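Local coordinates for protein Amuc_1102 (Akkermansia muciniphila, PDB 7DSZ) that adopts an immunoglobulin-like fold related to archaeal type IV pilus proteins and may take part in a pilus-like assembly, at the interface of chains A and B. Residues are numbered along the deposited sequence; one frame, centred on the assembly and turned at random. Chains: chain A/B, Amuc_1102.

Contact 1: the interface of chains A and B. Residues chain A 70, 101-102, 195; chain B 116, 118-119, 122, 175-176.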
# COMPACT_ATOMS: atom_id res chain seq x y z
N TYR A 70 -16.78 19.77 5.95
CA TYR A 70 -16.00 18.61 6.34
C TYR A 70 -15.18 18.95 7.57
O TYR A 70 -14.90 20.12 7.85
CB TYR A 70 -15.02 18.17 5.23
CG TYR A 70 -15.62 17.63 3.96
CD1 TYR A 70 -16.14 18.48 2.99
CD2 TYR A 70 -15.63 16.26 3.71
CE1 TYR A 70 -16.67 17.98 1.81
CE2 TYR A 70 -16.15 15.76 2.54
CZ TYR A 70 -16.67 16.62 1.59
OH TYR A 70 -17.19 16.11 0.43
N VAL A 101 -10.01 10.76 6.64
CA VAL A 101 -9.75 12.17 6.39
C VAL A 101 -10.86 12.74 5.51
O VAL A 101 -11.48 12.02 4.73
CB VAL A 101 -8.37 12.41 5.74
CG1 VAL A 101 -7.27 12.14 6.75
CG2 VAL A 101 -8.19 11.55 4.49
N ASN A 102 -11.07 14.05 5.62
CA ASN A 102 -12.16 14.73 4.92
C ASN A 102 -13.48 14.05 5.21
O ASN A 102 -14.15 13.52 4.32
CB ASN A 102 -11.92 14.78 3.40
CG ASN A 102 -10.64 15.49 3.03
OD1 ASN A 102 -10.20 16.43 3.70
ND2 ASN A 102 -10.02 15.03 1.94
N GLU A 195 -12.43 8.83 2.83
CA GLU A 195 -11.05 8.51 2.47
C GLU A 195 -10.26 8.07 3.70
O GLU A 195 -10.44 8.60 4.80
CB GLU A 195 -10.41 9.75 1.82
CG GLU A 195 -8.91 9.64 1.52
CD GLU A 195 -8.38 10.95 0.95
OE1 GLU A 195 -9.19 11.90 0.78
OE2 GLU A 195 -7.16 11.03 0.66
N SER B 116 -7.70 13.52 -3.73
CA SER B 116 -8.89 12.70 -3.77
C SER B 116 -10.11 13.55 -4.14
O SER B 116 -10.09 14.77 -4.02
CB SER B 116 -9.13 12.06 -2.41
OG SER B 116 -9.48 13.10 -1.50
N SER B 118 -12.81 13.87 -2.39
CA SER B 118 -13.27 14.58 -1.20
C SER B 118 -12.37 15.75 -0.86
O SER B 118 -12.84 16.77 -0.32
CB SER B 118 -13.40 13.61 -0.02
OG SER B 118 -12.15 13.12 0.42
N SER B 119 -11.07 15.66 -1.15
CA SER B 119 -10.21 16.82 -0.98
C SER B 119 -10.64 17.95 -1.91
O SER B 119 -10.76 19.10 -1.48
CB SER B 119 -8.74 16.45 -1.23
OG SER B 119 -8.16 15.80 -0.11
N ARG B 122 -14.04 19.37 -0.75
CA ARG B 122 -13.89 20.18 0.45
C ARG B 122 -13.25 21.53 0.12
O ARG B 122 -13.70 22.57 0.60
CB ARG B 122 -13.06 19.44 1.49
CG ARG B 122 -12.91 20.17 2.80
CD ARG B 122 -12.14 19.37 3.82
NE ARG B 122 -12.09 20.08 5.09
CZ ARG B 122 -11.20 19.87 6.05
NH1 ARG B 122 -10.26 18.93 5.89
NH2 ARG B 122 -11.24 20.60 7.16
N TYR B 175 -5.79 17.12 3.67
CA TYR B 175 -5.91 17.18 2.22
C TYR B 175 -4.72 16.45 1.60
O TYR B 175 -3.93 17.06 0.86
CB TYR B 175 -5.97 18.62 1.72
CG TYR B 175 -7.05 19.48 2.34
CD1 TYR B 175 -6.84 20.12 3.56
CD2 TYR B 175 -8.26 19.68 1.68
CE1 TYR B 175 -7.81 20.92 4.12
CE2 TYR B 175 -9.24 20.49 2.24
CZ TYR B 175 -9.00 21.10 3.45
OH TYR B 175 -9.95 21.91 4.02
N PRO B 176 -4.53 15.17 1.90
CA PRO B 176 -3.24 14.53 1.58
C PRO B 176 -3.03 14.39 0.07
O PRO B 176 -3.92 13.96 -0.67
CB PRO B 176 -3.33 13.16 2.27
CG PRO B 176 -4.79 12.91 2.44
CD PRO B 176 -5.45 14.26 2.59
O HOH W 1 -6.54 13.69 -0.87
O HOH W 2 -13.47 11.51 2.42
O HOH W 3 -8.10 16.16 5.54
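A:Asn102 and B:Ser118 bury the most surface in this polar patch, followed by A:Glu195. The patch is part of an interface between two copies of Amuc_1102 and may reflect crystal packing. A:Asn102 lies just after strand 91-101 and points its amide at the start of helix 117-124 of chain B. Its ND2 is held by two serine hydroxyls, both close to the amide plane. B:Ser119 OG lies 2.9 Å from A:Asn102 ND2, and B:Ser118 OG lies 3.2 Å from the same nitrogen. Using both N-H groups in this way should fix the rotation of the amide. A:Asn102 OD1 takes a weak bond from B:Arg122 NH1, with the amide and guanidinium planes 69° apart. Water 3 joins the same oxygen to B:Tyr175 N.

A:Glu195 reaches chain B as an extended chain, with CG anti to the backbone N (chi1 173°). B:Ser116 OG donates to its OE1 at 2.6 Å, from above the carboxylate plane. That hydroxyl also accepts from B:Ser119 N, so it ties the helix start to the carboxylate. The other oxygen, OE2, meets the B:Pro176 ring tip to tip.

B:Arg122 runs past A:Tyr70 in the opposite direction, with its CD 3.4 Å from A:Tyr70 CB. Water 1 links A:Glu195 OE2 to B:Pro176 O, which lies 2.6 Å from the water oxygen.

Contact 2: the interface of chains A and B. Residues chain A 190-191; chain B 33-35, 46-48.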
# COMPACT_ATOMS: atom_id res chain seq x y z
N TYR A 190 -16.73 3.16 -3.40
CA TYR A 190 -15.92 4.27 -2.90
C TYR A 190 -16.77 5.34 -2.23
O TYR A 190 -16.32 5.99 -1.29
CB TYR A 190 -15.05 4.86 -4.01
CG TYR A 190 -15.64 4.87 -5.41
CD1 TYR A 190 -16.45 5.92 -5.83
CD2 TYR A 190 -15.35 3.86 -6.32
CE1 TYR A 190 -16.98 5.95 -7.11
CE2 TYR A 190 -15.87 3.88 -7.61
CZ TYR A 190 -16.69 4.93 -7.99
OH TYR A 190 -17.21 4.96 -9.26
N ASP A 191 -18.02 5.51 -2.68
CA ASP A 191 -18.89 6.53 -2.10
C ASP A 191 -19.42 6.17 -0.72
O ASP A 191 -19.99 7.03 -0.04
CB ASP A 191 -20.06 6.83 -3.04
CG ASP A 191 -19.64 7.69 -4.22
OD1 ASP A 191 -18.62 8.39 -4.09
OD2 ASP A 191 -20.32 7.66 -5.28
N SER B 33 -12.75 8.38 -11.39
CA SER B 33 -12.23 7.14 -10.85
C SER B 33 -12.72 5.99 -11.72
O SER B 33 -13.90 5.97 -12.10
CB SER B 33 -12.66 6.93 -9.39
OG SER B 33 -14.02 7.26 -9.18
N PRO B 34 -11.86 5.04 -12.07
CA PRO B 34 -12.30 3.92 -12.91
C PRO B 34 -13.38 3.12 -12.20
O PRO B 34 -13.31 2.88 -11.00
CB PRO B 34 -11.03 3.10 -13.11
CG PRO B 34 -9.90 3.99 -12.68
CD PRO B 34 -10.46 4.90 -11.65
N ASN B 35 -14.41 2.75 -12.95
CA ASN B 35 -15.36 1.75 -12.50
C ASN B 35 -14.84 0.42 -13.03
O ASN B 35 -15.02 0.09 -14.20
CB ASN B 35 -16.77 2.05 -12.99
CG ASN B 35 -17.58 2.84 -11.99
OD1 ASN B 35 -17.36 2.75 -10.78
ND2 ASN B 35 -18.52 3.64 -12.49
N PRO B 46 -21.82 2.87 -9.56
CA PRO B 46 -21.81 4.21 -8.96
C PRO B 46 -21.46 5.28 -9.98
O PRO B 46 -20.85 5.02 -11.02
CB PRO B 46 -20.72 4.11 -7.88
CG PRO B 46 -20.35 2.64 -7.79
CD PRO B 46 -20.67 2.06 -9.13
N LYS B 47 -21.87 6.50 -9.67
CA LYS B 47 -21.43 7.64 -10.48
C LYS B 47 -19.98 7.94 -10.13
O LYS B 47 -19.68 8.20 -8.95
CB LYS B 47 -22.32 8.86 -10.24
CG LYS B 47 -22.55 9.21 -8.77
CD LYS B 47 -23.17 10.60 -8.63
CE LYS B 47 -23.50 10.92 -7.17
NZ LYS B 47 -24.04 12.30 -7.01
N PRO B 48 -19.06 7.89 -11.09
CA PRO B 48 -17.65 8.11 -10.75
C PRO B 48 -17.41 9.53 -10.24
O PRO B 48 -17.96 10.50 -10.77
CB PRO B 48 -16.92 7.86 -12.08
CG PRO B 48 -17.89 7.06 -12.91
CD PRO B 48 -19.25 7.53 -12.50
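A:Tyr190 projects from the 3-10 helix 190-192 of chain A and sets its phenol between two loop segments of chain B, 33-35 and 46-48. It hides 91 Å² of its surface there, more than any other residue of this patch. The site is a small tyrosine-centred loop contact between copies of the protein. The structure alone does not show whether it forms outside the crystal.

A hydrogen bond crosses the patch from the phenol. The hydroxyl A:Tyr190 OH donates to the side-chain carbonyl B:Asn35 OD1 at 2.7 Å. The approach to the carbonyl oxygen is bent. The hydroxyl sits above the carbonyl plane, 38° out of it, and not on a lone pair. The two side chains cross at about a right angle, yet the ring and amide planes are only 22° apart.

A second bond lies within chain B. B:Asn35 ND2 donates to B:Pro46 O at 3.1 Å and 158° at the hydrogen. The acceptor is close to the amide plane. This bond links the two loops and should restrain the amide's rotation, with OD1 facing the tyrosine.

Other contacts are looser packing. With OG between the backbone N and the carbonyl carbon, the B:Ser33 hydroxyl is brought over one face of the A:Tyr190 ring, 3.7 Å above the plane and toward the rim. B:Lys47 O lies at the ring edge, in plane, 4.0 Å from A:Tyr190 CE1. Two prolines flank the tip of the phenol: B:Pro46 brings its CB, and B:Pro48 its CA.

Charge plays a lesser part. A:Asp191 and B:Lys47 would normally carry opposite charges, but A:Asp191 OD2 and B:Lys47 NZ are 6.2 Å apart and form no salt bridge. Any attraction is probably weak and long-range. A:Asp191 OD2 also lies 3.8 Å from the backbone oxygen B:Lys47 O, a mere proximity of two oxygens.

The C-alpha centres of contact 1 and contact 2 are about 16 Å apart, and both belong to the same A-B interface. They share no residue. In chain A, the 3-10 helix 190-192 of contact 2 comes shortly before strand 195-196 of contact 1, so one C-terminal stretch serves both. In chain B the surfaces are distant in sequence: loops near the N-terminus in contact 2, helix 117-124 and the 175-176 loop in contact 1. Across this interface the copies lack exact two-fold symmetry, so the chains need not contribute the same residues. The structure alone does not show whether this interface is used in a pilus-like assembly.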